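Local coordinates for protein lysozyme (Penaeus vannamei, PDB 6UKC) that probably hydrolyses the beta-1,4 linkages between N-acetylmuramic acid and N-acetylglucosamine in bacterial peptidoglycan, and those of chitodextrins, as a C-type lysozyme of innate immunity, at residues Asp26-Val31 against Asp125-Met130; Ala44-Arg49 against Ile57-Asn62. All blocks are in the same frame, centred on the assembly; numbering follows the deposited sequence.

Contact 1 and contact 2, their centres about 22 Å apart on opposite sides of the chain's centre, differ in chemistry as they differ in place within this C-type lysozyme. Contact 1 is largely buried and joins two helices, 24-38 and 126-134, through aliphatic chains and a methionine, with one salt bridge where the interface nears solvent. Contact 2 lies at the surface, where the segments that carry the outermost strands of the small antiparallel sheet are bridged by amide side chains rather than by apolar packing. Helix 24-38 leads in the chain to strand 45-47, and the two contacts touch where Trp30 CE3 packs on Phe58 CE1 at 3.7 Å.

Contact 1: residues Asp26-Val31 against Asp125-Met130; sequences DIKNWV and DLDQYM
Lys28 lays its aliphatic chain across Leu126, the two side chains meeting at about a right angle, with Lys28 CG 3.7 Å from Leu126 CB. Its CG is wedged between the backbone N and the carbonyl carbon (chi1 67°), and the chain beyond is extended. NZ reaches Asp127 OD2 at 3.1 Å, a salt bridge in which NZ comes from above the carboxylate plane, 44° out of it. A water accepts from both Lys28 NZ and Leu126 N, tying the ammonium to the first turn of helix 126-134, which Asp125 caps through OD1.

Nearer the backbone, Met130 CG rests 3.6 Å from Lys28 CB. The Met130 chain is bent, and its SD meets Val31 CG1, the side chains tip to tip, at 3.7 Å. That same methyl group lies 3.7 Å from Tyr129 CE2, while Tyr129 OH is hydrogen-bonded to Glu35 further along helix 24-38. Leu126 CD1 approaches Asn29 OD1, whose amide ND2 is bound by Asp25 O.

The two helical segments, their axes at 73°, thus join by apolar contacts and one amphipathic lysine: its methylenes serve the packing, while its ammonium is paired with Asp127 and also donates to a water.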
loop_
_atom_site.group_PDB
_atom_site.type_symbol
_atom_site.label_atom_id
_atom_site.label_comp_id
_atom_site.label_asym_id
_atom_site.label_seq_id
_atom_site.Cartn_x
_atom_site.Cartn_y
_atom_site.Cartn_z
ATOM N N ASP A 26 8.239 3.988 -8.107
ATOM C CA ASP A 26 7.306 3.079 -7.411
ATOM C C ASP A 26 7.713 3.067 -5.951
ATOM O O ASP A 26 6.806 3.308 -5.081
ATOM C CB ASP A 26 7.302 1.669 -8.007
ATOM C CG ASP A 26 6.574 1.543 -9.340
ATOM O OD1 ASP A 26 6.251 2.605 -9.951
ATOM O OD2 ASP A 26 6.352 0.392 -9.752
ATOM N N ILE A 27 9.009 2.842 -5.686
ATOM C CA ILE A 27 9.484 2.589 -4.289
ATOM C C ILE A 27 9.182 3.829 -3.428
ATOM O O ILE A 27 8.468 3.683 -2.389
ATOM C CB ILE A 27 10.962 2.173 -4.227
ATOM C CG1 ILE A 27 11.163 0.740 -4.742
ATOM C CG2 ILE A 27 11.517 2.331 -2.815
ATOM C CD1 ILE A 27 12.599 0.393 -5.049
ATOM N N LYS A 28 9.626 5.020 -3.850
ATOM C CA LYS A 28 9.464 6.228 -2.984
ATOM C C LYS A 28 7.976 6.406 -2.654
ATOM O O LYS A 28 7.653 6.789 -1.499
ATOM C CB LYS A 28 10.076 7.474 -3.630
ATOM C CG LYS A 28 9.397 7.975 -4.895
ATOM C CD LYS A 28 10.266 8.964 -5.628
ATOM C CE LYS A 28 9.521 9.793 -6.650
ATOM N NZ LYS A 28 10.480 10.678 -7.367
ATOM N N ASN A 29 7.098 6.100 -3.614
ATOM C CA ASN A 29 5.633 6.238 -3.426
ATOM C C ASN A 29 5.142 5.141 -2.469
ATOM O O ASN A 29 4.318 5.468 -1.591
ATOM C CB ASN A 29 4.891 6.285 -4.761
ATOM C CG ASN A 29 4.935 7.664 -5.391
ATOM O OD1 ASN A 29 4.452 8.614 -4.800
ATOM N ND2 ASN A 29 5.565 7.800 -6.551
ATOM N N TRP A 30 5.574 3.881 -2.621
ATOM C CA TRP A 30 5.004 2.809 -1.759
ATOM C C TRP A 30 5.527 2.999 -0.324
ATOM O O TRP A 30 4.723 2.862 0.639
ATOM C CB TRP A 30 5.257 1.393 -2.319
ATOM C CG TRP A 30 4.479 1.047 -3.554
ATOM C CD1 TRP A 30 4.995 0.519 -4.705
ATOM C CD2 TRP A 30 3.049 1.139 -3.765
ATOM N NE1 TRP A 30 4.001 0.305 -5.627
ATOM C CE2 TRP A 30 2.794 0.677 -5.083
ATOM C CE3 TRP A 30 1.961 1.572 -2.992
ATOM C CZ2 TRP A 30 1.515 0.640 -5.634
ATOM C CZ3 TRP A 30 0.696 1.556 -3.542
ATOM C CH2 TRP A 30 0.476 1.082 -4.839
ATOM N N VAL A 31 6.806 3.342 -0.157
ATOM C CA VAL A 31 7.387 3.572 1.204
ATOM C C VAL A 31 6.576 4.663 1.936
ATOM O O VAL A 31 6.168 4.466 3.142
ATOM C CB VAL A 31 8.879 3.932 1.095
ATOM C CG1 VAL A 31 9.449 4.434 2.409
ATOM C CG2 VAL A 31 9.701 2.756 0.567
ATOM N N ASP A 125 8.680 16.103 -2.348
ATOM C CA ASP A 125 9.992 15.647 -2.838
ATOM C C ASP A 125 10.294 14.306 -2.163
ATOM O O ASP A 125 10.826 14.279 -1.026
ATOM C CB ASP A 125 10.967 16.760 -2.514
ATOM C CG ASP A 125 12.342 16.455 -3.009
ATOM O OD1 ASP A 125 12.537 15.309 -3.528
ATOM O OD2 ASP A 125 13.170 17.360 -2.887
ATOM N N LEU A 126 9.908 13.213 -2.796
ATOM C CA LEU A 126 10.019 11.888 -2.155
ATOM C C LEU A 126 11.434 11.366 -2.385
ATOM O O LEU A 126 11.734 10.317 -1.836
ATOM C CB LEU A 126 8.949 10.942 -2.710
ATOM C CG LEU A 126 7.513 11.373 -2.453
ATOM C CD1 LEU A 126 6.520 10.446 -3.128
ATOM C CD2 LEU A 126 7.212 11.455 -0.968
ATOM N N ASP A 127 12.251 12.078 -3.176
ATOM C CA ASP A 127 13.708 11.804 -3.279
ATOM C C ASP A 127 14.392 12.307 -2.005
ATOM O O ASP A 127 15.134 11.515 -1.389
ATOM C CB ASP A 127 14.252 12.311 -4.607
ATOM C CG ASP A 127 13.804 11.403 -5.741
ATOM O OD1 ASP A 127 14.009 10.168 -5.633
ATOM O OD2 ASP A 127 13.196 11.920 -6.680
ATOM N N GLN A 128 14.077 13.522 -1.554
ATOM C CA GLN A 128 14.496 13.990 -0.203
ATOM C C GLN A 128 14.016 12.994 0.872
ATOM O O GLN A 128 14.851 12.530 1.682
ATOM C CB GLN A 128 13.974 15.397 0.084
ATOM C CG GLN A 128 14.467 15.906 1.432
ATOM C CD GLN A 128 15.971 16.058 1.542
ATOM O OE1 GLN A 128 16.685 16.369 0.598
ATOM N NE2 GLN A 128 16.470 15.922 2.748
ATOM N N TYR A 129 12.727 12.659 0.873
ATOM C CA TYR A 129 12.096 11.738 1.857
ATOM C C TYR A 129 12.883 10.415 1.924
ATOM O O TYR A 129 13.117 9.899 3.058
ATOM C CB TYR A 129 10.606 11.575 1.518
ATOM C CG TYR A 129 9.913 10.445 2.219
ATOM C CD1 TYR A 129 9.422 10.601 3.507
ATOM C CD2 TYR A 129 9.741 9.216 1.596
ATOM C CE1 TYR A 129 8.783 9.562 4.171
ATOM C CE2 TYR A 129 9.118 8.161 2.256
ATOM C CZ TYR A 129 8.647 8.334 3.548
ATOM O OH TYR A 129 8.035 7.321 4.215
ATOM N N MET A 130 13.325 9.897 0.766
ATOM C CA MET A 130 14.073 8.618 0.659
ATOM C C MET A 130 15.581 8.818 0.907
ATOM O O MET A 130 16.328 7.777 0.948
ATOM C CB MET A 130 13.864 7.991 -0.722
ATOM C CG MET A 130 12.461 7.462 -0.954
ATOM S SD MET A 130 11.943 6.271 0.312
ATOM C CE MET A 130 13.288 5.096 0.202
HETATM O O HOH W 1 9.624 13.036 -5.711
#

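Contact 2: residues Ala44-Arg49 against Ile57-Asn62; sequences AINRNR and IFQINN
Gln59, just before strand 60-61, meets Asn46 of strand 45-47 across the three-stranded antiparallel sheet in the beta domain of the C-type lysozyme fold. Strand 53-55 runs between 45-47 and 60-61, so the two segments pair with it and meet each other through side chains. Gln59 lies in a G1 beta bulge: it and Ile60 both face Tyr55, and its phi is positive (44°).

The Gln59 side chain reaches across toward segment 44-49. Its CG stands anti to the carbonyl carbon, beside the backbone N, and a further bend at chi2 (-69°) places CD. The terminal amide then works from both ends. OE1 accepts from Asn46 ND2 at 3.2 Å, a fairly straight bond whose donor stands well above the plane of the Gln59 carbonyl. The two amide planes are nearly perpendicular, and the side chains cross at about a right angle. At the other end, NE2 donates to Gly56 O; Gln59 NE2 also lies 3.0 Å from Ala44 O and 3.5 Å from Ala44 CB. Gly56 also pairs through its backbone with Ala44, and the Gln59 side chain touches Glu37 of helix 24-38.

Past the end of strand 45-47, Asn48 meets Asn61, their amides nearly coplanar. Asn61 CG is anti to the backbone N (chi1 -170°), which places it beside the carbonyl carbon. Both ND2 atoms donate to the carboxylate of Asp54 on the middle strand, Asn48 to OD2 and Asn61 to OD1, and Asn61 ND2 also donates to Ser52 OG. The two donor nitrogens, Asn48 ND2 and Asn61 ND2, stand 3.6 Å apart.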
loop_
_atom_site.group_PDB
_atom_site.type_symbol
_atom_site.label_atom_id
_atom_site.label_comp_id
_atom_site.label_asym_id
_atom_site.label_seq_id
_atom_site.Cartn_x
_atom_site.Cartn_y
_atom_site.Cartn_z
ATOM N N ALA A 44 -1.310 -4.327 10.713
ATOM C CA ALA A 44 -2.207 -3.155 10.877
ATOM C C ALA A 44 -3.601 -3.472 10.313
ATOM O O ALA A 44 -3.682 -4.054 9.213
ATOM C CB ALA A 44 -1.602 -1.944 10.210
ATOM N N ILE A 45 -4.652 -3.154 11.073
ATOM C CA ILE A 45 -6.073 -3.446 10.727
ATOM C C ILE A 45 -6.972 -2.397 11.378
ATOM O O ILE A 45 -6.744 -2.081 12.554
ATOM C CB ILE A 45 -6.469 -4.879 11.148
ATOM C CG1 ILE A 45 -7.785 -5.297 10.484
ATOM C CG2 ILE A 45 -6.511 -5.053 12.672
ATOM C CD1 ILE A 45 -8.231 -6.705 10.827
ATOM N N ASN A 46 -7.943 -1.862 10.639
ATOM C CA ASN A 46 -8.821 -0.775 11.139
ATOM C C ASN A 46 -10.258 -1.067 10.728
ATOM O O ASN A 46 -10.556 -1.162 9.504
ATOM C CB ASN A 46 -8.350 0.605 10.683
ATOM C CG ASN A 46 -7.233 1.127 11.563
ATOM O OD1 ASN A 46 -7.473 1.679 12.640
ATOM N ND2 ASN A 46 -6.000 0.921 11.124
ATOM N N ARG A 47 -11.107 -1.207 11.737
ATOM C CA ARG A 47 -12.529 -1.556 11.563
ATOM C C ARG A 47 -13.294 -0.247 11.550
ATOM O O ARG A 47 -13.364 0.377 12.603
ATOM C CB ARG A 47 -12.969 -2.550 12.637
ATOM C CG ARG A 47 -12.241 -3.877 12.507
ATOM C CD ARG A 47 -12.699 -4.992 13.423
ATOM N NE ARG A 47 -11.839 -6.143 13.163
ATOM C CZ ARG A 47 -10.682 -6.389 13.767
ATOM N NH1 ARG A 47 -10.235 -5.588 14.718
ATOM N NH2 ARG A 47 -9.979 -7.456 13.427
ATOM N N ASN A 48 -13.835 0.119 10.392
ATOM C CA ASN A 48 -14.476 1.433 10.170
ATOM C C ASN A 48 -15.938 1.409 10.618
ATOM O O ASN A 48 -16.468 0.315 10.891
ATOM C CB ASN A 48 -14.295 1.836 8.712
ATOM C CG ASN A 48 -12.816 1.863 8.406
ATOM O OD1 ASN A 48 -12.030 2.280 9.260
ATOM N ND2 ASN A 48 -12.426 1.336 7.257
ATOM N N ARG A 49 -16.542 2.600 10.670
ATOM C CA ARG A 49 -17.945 2.842 11.095
ATOM C C ARG A 49 -18.932 2.315 10.055
ATOM O O ARG A 49 -20.089 2.080 10.412
ATOM C CB ARG A 49 -18.155 4.343 11.298
ATOM C CG ARG A 49 -17.479 4.847 12.558
ATOM C CD ARG A 49 -18.387 4.811 13.779
ATOM N NE ARG A 49 -17.688 5.514 14.843
ATOM C CZ ARG A 49 -17.387 6.807 14.822
ATOM N NH1 ARG A 49 -17.758 7.573 13.805
ATOM N NH2 ARG A 49 -16.712 7.330 15.828
ATOM N N ILE A 57 -0.263 -3.477 5.553
ATOM C CA ILE A 57 0.712 -2.364 5.395
ATOM C C ILE A 57 0.153 -1.270 4.464
ATOM O O ILE A 57 0.604 -0.093 4.630
ATOM C CB ILE A 57 2.049 -2.939 4.888
ATOM C CG1 ILE A 57 3.187 -1.924 5.016
ATOM C CG2 ILE A 57 1.927 -3.479 3.462
ATOM C CD1 ILE A 57 4.539 -2.557 5.074
ATOM N N PHE A 58 -0.781 -1.606 3.549
ATOM C CA PHE A 58 -1.386 -0.650 2.568
ATOM C C PHE A 58 -2.857 -0.387 2.911
ATOM O O PHE A 58 -3.538 0.309 2.111
ATOM C CB PHE A 58 -1.213 -1.131 1.121
ATOM C CG PHE A 58 0.217 -1.210 0.637
ATOM C CD1 PHE A 58 1.081 -0.135 0.774
ATOM C CD2 PHE A 58 0.682 -2.316 -0.039
ATOM C CE1 PHE A 58 2.378 -0.178 0.297
ATOM C CE2 PHE A 58 1.987 -2.366 -0.522
ATOM C CZ PHE A 58 2.838 -1.301 -0.342
ATOM N N GLN A 59 -3.328 -0.909 4.057
ATOM C CA GLN A 59 -4.664 -0.613 4.627
ATOM C C GLN A 59 -5.689 -0.664 3.494
ATOM O O GLN A 59 -6.397 0.316 3.280
ATOM C CB GLN A 59 -4.594 0.729 5.359
ATOM C CG GLN A 59 -3.822 0.632 6.666
ATOM C CD GLN A 59 -4.639 -0.196 7.616
ATOM O OE1 GLN A 59 -5.706 0.246 8.053
ATOM N NE2 GLN A 59 -4.166 -1.410 7.900
ATOM N N ILE A 60 -5.740 -1.792 2.794
ATOM C CA ILE A 60 -6.662 -2.036 1.657
ATOM C C ILE A 60 -8.017 -2.465 2.222
ATOM O O ILE A 60 -8.037 -3.356 3.132
ATOM C CB ILE A 60 -6.065 -3.096 0.715
ATOM C CG1 ILE A 60 -4.801 -2.578 0.025
ATOM C CG2 ILE A 60 -7.118 -3.548 -0.279
ATOM C CD1 ILE A 60 -3.845 -3.638 -0.396
ATOM N N ASN A 61 -9.083 -1.886 1.660
ATOM C CA ASN A 61 -10.468 -1.885 2.203
ATOM C C ASN A 61 -11.237 -3.070 1.614
ATOM O O ASN A 61 -11.213 -3.200 0.363
ATOM C CB ASN A 61 -11.179 -0.560 1.896
ATOM C CG ASN A 61 -12.499 -0.436 2.632
ATOM O OD1 ASN A 61 -13.557 -0.689 2.053
ATOM N ND2 ASN A 61 -12.447 -0.105 3.916
ATOM N N ASN A 62 -11.919 -3.873 2.451
ATOM C CA ASN A 62 -12.680 -5.090 2.015
ATOM C C ASN A 62 -13.983 -4.742 1.257
ATOM O O ASN A 62 -14.608 -5.682 0.693
ATOM C CB ASN A 62 -12.984 -6.052 3.172
ATOM C CG ASN A 62 -13.768 -5.430 4.307
ATOM O OD1 ASN A 62 -13.940 -4.215 4.352
ATOM N ND2 ASN A 62 -14.267 -6.259 5.214
#